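Local coordinates for protein acyl-CoA dehydrogenase (Mycobacterium thermoresistibile, PDB 3NF4) that binds flavin-adenine dinucleotide and, as an acyl-CoA dehydrogenase, probably catalyses the alpha,beta-dehydrogenation of acyl-CoA thioesters, at residues 257-262 and 302-307; 330-335 and 366-371. All blocks are in the same frame, centred on the assembly; numbering follows the deposited sequence.

The two contacts illustrate how a helical bundle carries packing from its core to a cofactor. Both lie in the C-terminal domain of the acyl-CoA dehydrogenase fold, on the same side of the chain's centre, with their own centres about 10 Å apart. Along the chain they come in series: contact 1 pairs helices 247-274 and 289-315, and contact 2 then pairs helix 321-346 with the end of helix 357-367 and the turn after it. The two also touch, since Ala258 and Thr259 of contact 1 pack on Ala331, Thr332 and Ala335 of contact 2. The four helices thus form one continuous body, whose last member reaches the flavin.

Contact 1. Residues 257-262 and 302-307; sequences VATGLA and TARATY
Thr259 packs against Ala303, Arg304 and Tyr307, and supplies the contact of segment 257-262. Helices 247-274 and 289-315 run nearly antiparallel here, 159° between directions, with the axes of the short segments 9.6 Å apart. The tight part lies where Thr259 meets Ala303, whose CA atoms approach to 6.3 Å. Both branches of the threonine reach the edge of the phenol ring near its plane: Thr259 OG1 is 3.7 Å from Tyr307 CD2, and Thr259 CG2 is 3.9 Å from Tyr307 CE2. Thr259 OG1 also lies 3.7 Å from Ala303 CB. With OG1 beside the backbone N (chi1 -59°), CG2 falls anti to it and touches the base of the arginine, Thr259 CG2 to Arg304 CB 4.0 Å.

The looser side is that of Arg304, which is partly exposed. Its chain bends at chi3, and NH2 forms a salt bridge with Glu85. Nearby, Thr302 and Thr306 face the second subunit, where they pack on its Thr302.

Polar ends are satisfied elsewhere: Thr259 OG1 bonds to Ala255 O within its own helix, and Tyr307 OH to Glu85. Segments 257-262 and 302-307 therefore meet by van der Waals contact alone. Just beyond them, a hydrogen bond from Arg304 NH2 to Gln263 adds a polar link between the same two helices, while Glu85 of helix 77-88 ties Arg304 and Tyr307 to the N-terminal domain.

Contact 2. Residues 330-335 and 366-371; sequences TATDAA and IMQIFE. With FAD (flavin-adenine dinucleotide), chain C.
Gln368 and Asp333 supply the polar link between helix 321-346 and the turn that follows helix 357-367. Gln368 NE2 donates to Asp333 OD1 over 3.1 Å, with an angle of 155° at the hydrogen. The acceptor lies almost in the amide plane but is approached on its anti side, with the donor 28° out of the carboxylate plane; the two flat groups stand 80° apart. Asn374 also donates to OD1, and Lys365 to Gln368 OE1, which should limit rotation of the amide. Further hydrogen bonds join Thr332 OG1 to Lys328 O and to Asn374, and Lys328 NZ to Met367 O.

Van der Waals packing centres on Thr332. Thr332 CG2, anti to the carbonyl carbon, lies 3.5 Å from Met367 O and 4.0 Å from Met367 CB. The methylene Gln368 CG lies 3.9 Å from Thr332 O.

In the acyl-CoA dehydrogenase fold, the C-terminal helical domain supplies part of the flavin site, and the segment 366-371 does so here. The subunit interface shares in it: Gln344 of the third subunit donates to Gln368 O and, through its own backbone O, bonds to FAD.

The contacts that segment 366-371 makes with FAD are mostly apolar. Ile366 CG1 lies 3.8 Å from the ring methyl FAD C8M, and Phe370 CD1 lies 3.8 Å from FAD C7, which sits at the edge of the phenyl ring. Ile366 O, 3.7 Å above one face of the Phe370 ring and offset toward its rim, also accepts from the backbone N of Ile369 and of Phe370.

Contact 1. Residues 257-262 and 302-307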
ATOM      1  N   VAL A 257      -6.304  16.149  15.719  1.00 38.79           N
ATOM      2  CA  VAL A 257      -7.484  15.352  16.067  1.00 38.17           C
ATOM      3  C   VAL A 257      -7.358  13.906  15.575  1.00 38.18           C
ATOM      4  O   VAL A 257      -7.697  12.982  16.305  1.00 39.15           O
ATOM      5  CB  VAL A 257      -8.821  16.011  15.554  1.00 38.66           C
ATOM      6  CG1 VAL A 257     -10.009  15.083  15.753  1.00 36.18           C
ATOM      7  CG2 VAL A 257      -9.097  17.341  16.332  1.00 38.85           C
ATOM      8  N   ALA A 258      -6.890  13.706  14.337  1.00 37.82           N
ATOM      9  CA  ALA A 258      -6.804  12.351  13.771  1.00 37.51           C
ATOM     10  C   ALA A 258      -5.745  11.534  14.502  1.00 37.26           C
ATOM     11  O   ALA A 258      -5.928  10.328  14.715  1.00 38.13           O
ATOM     12  CB  ALA A 258      -6.507  12.387  12.246  1.00 36.53           C
ATOM     13  N   THR A 259      -4.646  12.185  14.890  1.00 37.82           N
ATOM     14  CA  THR A 259      -3.559  11.505  15.642  1.00 37.89           C
ATOM     15  C   THR A 259      -4.080  10.972  17.000  1.00 38.80           C
ATOM     16  O   THR A 259      -3.722   9.867  17.424  1.00 38.62           O
ATOM     17  CB  THR A 259      -2.314  12.447  15.799  1.00 38.37           C
ATOM     18  OG1 THR A 259      -1.837  12.820  14.494  1.00 36.71           O
ATOM     19  CG2 THR A 259      -1.144  11.791  16.601  1.00 36.85           C
ATOM     20  N   GLY A 260      -4.946  11.737  17.663  1.00 39.73           N
ATOM     21  CA  GLY A 260      -5.422  11.356  19.013  1.00 40.17           C
ATOM     22  C   GLY A 260      -6.470  10.257  18.937  1.00 40.97           C
ATOM     23  O   GLY A 260      -6.541   9.417  19.822  1.00 40.82           O
ATOM     24  N   LEU A 261      -7.284  10.269  17.869  1.00 40.66           N
ATOM     25  CA  LEU A 261      -8.202   9.157  17.568  1.00 40.77           C
ATOM     26  C   LEU A 261      -7.428   7.861  17.257  1.00 40.30           C
ATOM     27  O   LEU A 261      -7.790   6.774  17.761  1.00 39.61           O
ATOM     28  CB  LEU A 261      -9.117   9.502  16.367  1.00 40.88           C
ATOM     29  CG  LEU A 261     -10.120   8.418  15.952  1.00 41.29           C
ATOM     30  CD1 LEU A 261     -11.109   7.988  17.105  1.00 40.93           C
ATOM     31  CD2 LEU A 261     -10.882   8.816  14.677  1.00 40.89           C
ATOM     32  N   ALA A 262      -6.380   7.962  16.427  1.00 39.19           N
ATOM     33  CA  ALA A 262      -5.499   6.800  16.220  1.00 39.09           C
ATOM     34  C   ALA A 262      -4.826   6.320  17.524  1.00 39.37           C
ATOM     35  O   ALA A 262      -4.755   5.127  17.763  1.00 39.69           O
ATOM     36  CB  ALA A 262      -4.425   7.083  15.158  1.00 38.48           C
ATOM     37  N   THR A 302       4.802   8.585  13.688  1.00 37.32           N
ATOM     38  CA  THR A 302       5.072   9.318  12.469  1.00 38.58           C
ATOM     39  C   THR A 302       4.066  10.490  12.232  1.00 38.72           C
ATOM     40  O   THR A 302       4.464  11.587  11.844  1.00 39.07           O
ATOM     41  CB  THR A 302       5.023   8.321  11.305  1.00 38.16           C
ATOM     42  OG1 THR A 302       6.193   7.493  11.377  1.00 41.06           O
ATOM     43  CG2 THR A 302       5.007   9.022   9.982  1.00 40.64           C
ATOM     44  N   ALA A 303       2.782  10.263  12.482  1.00 37.94           N
ATOM     45  CA  ALA A 303       1.783  11.330  12.337  1.00 38.14           C
ATOM     46  C   ALA A 303       1.987  12.449  13.381  1.00 39.18           C
ATOM     47  O   ALA A 303       1.880  13.631  13.048  1.00 39.70           O
ATOM     48  CB  ALA A 303       0.379  10.741  12.407  1.00 36.04           C
ATOM     49  N   ARG A 304       2.302  12.079  14.631  1.00 38.92           N
ATOM     50  CA  ARG A 304       2.568  13.071  15.684  1.00 39.38           C
ATOM     51  C   ARG A 304       3.785  13.959  15.339  1.00 39.94           C
ATOM     52  O   ARG A 304       3.690  15.192  15.400  1.00 40.30           O
ATOM     53  CB  ARG A 304       2.791  12.389  17.045  1.00 39.62           C
ATOM     54  CG  ARG A 304       3.042  13.367  18.228  1.00 42.38           C
ATOM     55  CD  ARG A 304       2.980  12.734  19.652  1.00 41.44           C
ATOM     56  NE  ARG A 304       1.741  12.012  19.907  1.00 44.70           N
ATOM     57  CZ  ARG A 304       1.630  10.684  19.940  1.00 44.85           C
ATOM     58  NH1 ARG A 304       2.701   9.915  19.749  1.00 46.57           N
ATOM     59  NH2 ARG A 304       0.445  10.124  20.179  1.00 43.41           N
ATOM     60  N   ALA A 305       4.910  13.341  14.964  1.00 39.45           N
ATOM     61  CA  ALA A 305       6.121  14.099  14.587  1.00 40.59           C
ATOM     62  C   ALA A 305       5.945  15.043  13.384  1.00 40.44           C
ATOM     63  O   ALA A 305       6.501  16.139  13.350  1.00 40.76           O
ATOM     64  CB  ALA A 305       7.311  13.153  14.344  1.00 39.39           C
ATOM     65  N   THR A 306       5.176  14.596  12.398  1.00 40.39           N
ATOM     66  CA  THR A 306       4.857  15.411  11.232  1.00 41.07           C
ATOM     67  C   THR A 306       4.023  16.675  11.579  1.00 41.56           C
ATOM     68  O   THR A 306       4.363  17.778  11.116  1.00 42.15           O
ATOM     69  CB  THR A 306       4.207  14.550  10.100  1.00 40.77           C
ATOM     70  OG1 THR A 306       5.042  13.410   9.839  1.00 39.30           O
ATOM     71  CG2 THR A 306       4.115  15.348   8.854  1.00 42.95           C
ATOM     72  N   TYR A 307       2.989  16.556  12.413  1.00 40.44           N
ATOM     73  CA  TYR A 307       2.215  17.781  12.729  1.00 42.18           C
ATOM     74  C   TYR A 307       3.012  18.787  13.585  1.00 43.58           C
ATOM     75  O   TYR A 307       2.860  20.013  13.430  1.00 44.14           O
ATOM     76  CB  TYR A 307       0.751  17.536  13.219  1.00 41.49           C
ATOM     77  CG  TYR A 307       0.532  17.158  14.684  1.00 40.68           C
ATOM     78  CD1 TYR A 307       0.668  18.110  15.697  1.00 43.23           C
ATOM     79  CD2 TYR A 307       0.135  15.876  15.043  1.00 39.21           C
ATOM     80  CE1 TYR A 307       0.482  17.795  17.031  1.00 44.02           C
ATOM     81  CE2 TYR A 307      -0.082  15.530  16.402  1.00 38.82           C
ATOM     82  CZ  TYR A 307       0.106  16.507  17.395  1.00 44.10           C
ATOM     83  OH  TYR A 307      -0.069  16.249  18.756  1.00 41.63           O
TER

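Contact 2. Residues 330-335 and 366-371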
ATOM      1  N   THR A 330      -1.153  12.795   5.880  1.00 38.23           N
ATOM      2  CA  THR A 330      -0.437  11.734   6.616  1.00 37.77           C
ATOM      3  C   THR A 330      -1.228  11.274   7.842  1.00 36.88           C
ATOM      4  O   THR A 330      -1.493  10.080   8.012  1.00 37.12           O
ATOM      5  CB  THR A 330       0.956  12.305   7.037  1.00 39.13           C
ATOM      6  OG1 THR A 330       1.774  12.412   5.860  1.00 41.54           O
ATOM      7  CG2 THR A 330       1.674  11.450   8.087  1.00 41.47           C
ATOM      8  N   ALA A 331      -1.633  12.219   8.679  1.00 35.89           N
ATOM      9  CA  ALA A 331      -2.331  11.905   9.922  1.00 34.97           C
ATOM     10  C   ALA A 331      -3.727  11.266   9.741  1.00 34.97           C
ATOM     11  O   ALA A 331      -4.134  10.408  10.561  1.00 33.93           O
ATOM     12  CB  ALA A 331      -2.418  13.150  10.798  1.00 34.71           C
ATOM     13  N   THR A 332      -4.446  11.649   8.683  1.00 34.15           N
ATOM     14  CA  THR A 332      -5.779  11.058   8.439  1.00 34.25           C
ATOM     15  C   THR A 332      -5.694   9.719   7.718  1.00 34.50           C
ATOM     16  O   THR A 332      -6.461   8.797   8.021  1.00 34.75           O
ATOM     17  CB  THR A 332      -6.788  12.046   7.734  1.00 34.54           C
ATOM     18  OG1 THR A 332      -6.312  12.430   6.430  1.00 34.05           O
ATOM     19  CG2 THR A 332      -6.985  13.289   8.576  1.00 34.12           C
ATOM     20  N   ASP A 333      -4.764   9.568   6.777  1.00 36.18           N
ATOM     21  CA  ASP A 333      -4.505   8.214   6.233  1.00 37.09           C
ATOM     22  C   ASP A 333      -4.116   7.232   7.397  1.00 36.48           C
ATOM     23  O   ASP A 333      -4.566   6.088   7.430  1.00 36.63           O
ATOM     24  CB  ASP A 333      -3.478   8.212   5.085  1.00 36.44           C
ATOM     25  CG  ASP A 333      -4.106   8.596   3.685  1.00 42.74           C
ATOM     26  OD1 ASP A 333      -5.353   8.799   3.548  1.00 43.98           O
ATOM     27  OD2 ASP A 333      -3.328   8.707   2.686  1.00 47.13           O
ATOM     28  N   ALA A 334      -3.324   7.694   8.363  1.00 36.74           N
ATOM     29  CA  ALA A 334      -2.947   6.850   9.525  1.00 36.28           C
ATOM     30  C   ALA A 334      -4.125   6.467  10.430  1.00 35.88           C
ATOM     31  O   ALA A 334      -4.203   5.313  10.868  1.00 35.84           O
ATOM     32  CB  ALA A 334      -1.816   7.510  10.371  1.00 36.42           C
ATOM     33  N   ALA A 335      -5.031   7.414  10.720  1.00 35.61           N
ATOM     34  CA  ALA A 335      -6.205   7.080  11.538  1.00 36.14           C
ATOM     35  C   ALA A 335      -7.082   6.008  10.863  1.00 36.14           C
ATOM     36  O   ALA A 335      -7.532   5.063  11.517  1.00 36.52           O
ATOM     37  CB  ALA A 335      -7.041   8.339  11.935  1.00 35.80           C
ATOM     38  N   ILE A 366     -14.562  10.139   7.984  1.00 40.01           N
ATOM     39  CA  ILE A 366     -14.918  11.544   7.606  1.00 41.70           C
ATOM     40  C   ILE A 366     -13.686  12.483   7.671  1.00 42.45           C
ATOM     41  O   ILE A 366     -13.603  13.495   6.971  1.00 43.63           O
ATOM     42  CB  ILE A 366     -16.091  12.103   8.490  1.00 43.12           C
ATOM     43  CG1 ILE A 366     -16.612  13.492   8.004  1.00 46.14           C
ATOM     44  CG2 ILE A 366     -15.652  12.244   9.943  1.00 40.47           C
ATOM     45  CD1 ILE A 366     -16.998  13.599   6.490  1.00 46.19           C
ATOM     46  N   MET A 367     -12.715  12.129   8.496  1.00 42.01           N
ATOM     47  CA  MET A 367     -11.476  12.889   8.592  1.00 42.39           C
ATOM     48  C   MET A 367     -10.673  12.930   7.275  1.00 42.32           C
ATOM     49  O   MET A 367     -10.011  13.957   6.953  1.00 42.68           O
ATOM     50  CB  MET A 367     -10.644  12.323   9.740  1.00 41.83           C
ATOM     51  CG  MET A 367     -10.384  13.300  10.794  1.00 43.31           C
ATOM     52  SD  MET A 367     -10.757  12.665  12.414  1.00 44.89           S
ATOM     53  CE  MET A 367     -12.343  13.448  12.736  1.00 43.55           C
ATOM     54  N   GLN A 368     -10.742  11.842   6.510  1.00 40.30           N
ATOM     55  CA  GLN A 368     -10.145  11.816   5.171  1.00 40.44           C
ATOM     56  C   GLN A 368     -10.858  12.791   4.186  1.00 41.90           C
ATOM     57  O   GLN A 368     -10.314  13.107   3.104  1.00 41.48           O
ATOM     58  CB  GLN A 368     -10.141  10.385   4.604  1.00 39.54           C
ATOM     59  CG  GLN A 368      -9.237   9.375   5.356  1.00 38.91           C
ATOM     60  CD  GLN A 368      -9.261   7.986   4.732  1.00 41.76           C
ATOM     61  OE1 GLN A 368     -10.292   7.304   4.741  1.00 39.88           O
ATOM     62  NE2 GLN A 368      -8.113   7.560   4.172  1.00 39.47           N
ATOM     63  N   ILE A 369     -12.043  13.268   4.588  1.00 42.26           N
ATOM     64  CA  ILE A 369     -12.949  14.011   3.717  1.00 44.20           C
ATOM     65  C   ILE A 369     -13.052  15.516   4.031  1.00 46.46           C
ATOM     66  O   ILE A 369     -12.893  16.332   3.126  1.00 48.40           O
ATOM     67  CB  ILE A 369     -14.371  13.358   3.654  1.00 44.00           C
ATOM     68  CG1 ILE A 369     -14.329  12.091   2.792  1.00 42.79           C
ATOM     69  CG2 ILE A 369     -15.408  14.334   3.110  1.00 42.98           C
ATOM     70  CD1 ILE A 369     -15.363  11.031   3.143  1.00 39.86           C
ATOM     71  N   PHE A 370     -13.313  15.910   5.273  1.00 47.45           N
ATOM     72  CA  PHE A 370     -13.413  17.351   5.524  1.00 49.25           C
ATOM     73  C   PHE A 370     -12.081  18.105   5.712  1.00 49.65           C
ATOM     74  O   PHE A 370     -11.023  17.488   5.789  1.00 49.11           O
ATOM     75  CB  PHE A 370     -14.469  17.711   6.584  1.00 50.39           C
ATOM     76  CG  PHE A 370     -14.214  17.156   7.973  1.00 50.94           C
ATOM     77  CD1 PHE A 370     -15.301  16.949   8.831  1.00 53.47           C
ATOM     78  CD2 PHE A 370     -12.940  16.876   8.433  1.00 51.38           C
ATOM     79  CE1 PHE A 370     -15.126  16.442  10.129  1.00 52.46           C
ATOM     80  CE2 PHE A 370     -12.741  16.374   9.733  1.00 52.09           C
ATOM     81  CZ  PHE A 370     -13.841  16.161  10.580  1.00 52.25           C
ATOM     82  N   GLU A 371     -12.156  19.441   5.706  1.00 50.66           N
ATOM     83  CA  GLU A 371     -10.982  20.317   5.779  1.00 50.77           C
ATOM     84  C   GLU A 371     -10.104  20.107   4.522  1.00 50.32           C
ATOM     85  O   GLU A 371      -8.876  20.193   4.573  1.00 51.39           O
ATOM     86  CB  GLU A 371     -10.226  19.998   7.079  1.00 50.43           C
ATOM     87  CG  GLU A 371      -9.521  21.134   7.797  1.00 50.91           C
ATOM     88  CD  GLU A 371     -10.409  22.344   8.129  1.00 57.49           C
ATOM     89  OE1 GLU A 371     -10.144  23.411   7.495  1.00 55.90           O
ATOM     90  OE2 GLU A 371     -11.315  22.264   9.042  1.00 56.93           O
TER
HETATM   91  PA  FAD C 384     -17.066  17.198  -3.720  1.00 65.11           P
HETATM   92  O1A FAD C 384     -16.364  18.518  -3.882  1.00 65.34           O
HETATM   93  O2A FAD C 384     -18.360  17.007  -4.466  1.00 66.49           O
HETATM   94  O5B FAD C 384     -16.064  16.019  -4.177  1.00 64.51           O
HETATM   95  C5B FAD C 384     -16.464  14.674  -4.432  1.00 61.57           C
HETATM   96  C4B FAD C 384     -15.238  13.848  -4.849  1.00 60.86           C
HETATM   97  O4B FAD C 384     -14.574  14.400  -6.007  1.00 61.61           O
HETATM   98  C3B FAD C 384     -14.203  13.791  -3.732  1.00 60.14           C
HETATM   99  O3B FAD C 384     -13.668  12.471  -3.667  1.00 58.43           O
HETATM  100  C2B FAD C 384     -13.107  14.746  -4.177  1.00 61.58           C
HETATM  101  O2B FAD C 384     -11.827  14.420  -3.589  1.00 60.55           O
HETATM  102  C1B FAD C 384     -13.192  14.669  -5.713  1.00 61.15           C
HETATM  103  N9A FAD C 384     -12.715  15.956  -6.276  1.00 62.18           N
HETATM  104  C8A FAD C 384     -13.338  17.167  -6.174  1.00 61.83           C
HETATM  105  N7A FAD C 384     -12.571  18.104  -6.774  1.00 60.55           N
HETATM  106  C5A FAD C 384     -11.472  17.478  -7.257  1.00 61.77           C
HETATM  107  C6A FAD C 384     -10.353  17.910  -7.964  1.00 63.28           C
HETATM  108  N6A FAD C 384     -10.225  19.221  -8.283  1.00 63.45           N
HETATM  109  N1A FAD C 384      -9.393  17.005  -8.324  1.00 63.08           N
HETATM  110  C2A FAD C 384      -9.512  15.702  -8.001  1.00 61.39           C
HETATM  111  N3A FAD C 384     -10.580  15.271  -7.308  1.00 61.02           N
HETATM  112  C4A FAD C 384     -11.562  16.128  -6.932  1.00 60.74           C
HETATM  113  N1  FAD C 384     -17.784  22.897   5.652  1.00 76.42           N
HETATM  114  C2  FAD C 384     -17.635  24.139   6.207  1.00 78.80           C
HETATM  115  O2  FAD C 384     -17.390  25.141   5.486  1.00 80.23           O
HETATM  116  N3  FAD C 384     -17.748  24.311   7.551  1.00 77.55           N
HETATM  117  C4  FAD C 384     -18.006  23.261   8.374  1.00 75.96           C
HETATM  118  O4  FAD C 384     -18.106  23.467   9.611  1.00 74.82           O
HETATM  119  C4X FAD C 384     -18.154  21.972   7.825  1.00 73.88           C
HETATM  120  N5  FAD C 384     -18.426  20.908   8.626  1.00 70.63           N
HETATM  121  C5X FAD C 384     -18.596  19.679   8.070  1.00 69.21           C
HETATM  122  C6  FAD C 384     -18.880  18.586   8.892  1.00 67.12           C
HETATM  123  C7  FAD C 384     -19.060  17.313   8.350  1.00 65.86           C
HETATM  124  C7M FAD C 384     -19.367  16.159   9.276  1.00 61.55           C
HETATM  125  C8  FAD C 384     -18.948  17.150   6.964  1.00 66.62           C
HETATM  126  C8M FAD C 384     -19.119  15.824   6.267  1.00 64.67           C
HETATM  127  C9  FAD C 384     -18.659  18.243   6.152  1.00 68.49           C
HETATM  128  C9A FAD C 384     -18.479  19.512   6.680  1.00 69.32           C
HETATM  129  N10 FAD C 384     -18.196  20.561   5.862  1.00 72.46           N
HETATM  130  C10 FAD C 384     -18.048  21.801   6.422  1.00 74.32           C
HETATM  131  C1' FAD C 384     -18.080  20.376   4.382  1.00 72.65           C
HETATM  132  C2' FAD C 384     -16.796  19.643   3.911  1.00 71.90           C
HETATM  133  O2' FAD C 384     -15.651  20.504   4.079  1.00 71.46           O
HETATM  134  C3' FAD C 384     -16.934  19.067   2.471  1.00 70.34           C
HETATM  135  O3' FAD C 384     -17.915  18.022   2.516  1.00 68.73           O
HETATM  136  C4' FAD C 384     -15.665  18.487   1.805  1.00 69.85           C
HETATM  137  O4' FAD C 384     -14.540  19.375   1.933  1.00 72.09           O
HETATM  138  C5' FAD C 384     -15.781  18.069   0.315  1.00 69.49           C
HETATM  139  O5' FAD C 384     -16.752  18.753  -0.516  1.00 69.88           O
HETATM  140  P   FAD C 384     -18.015  17.950  -1.149  1.00 68.79           P
HETATM  141  O1P FAD C 384     -18.706  17.187  -0.033  1.00 67.82           O
HETATM  142  O2P FAD C 384     -18.858  18.871  -1.987  1.00 69.14           O
HETATM  143  O3P FAD C 384     -17.280  16.892  -2.138  1.00 66.45           O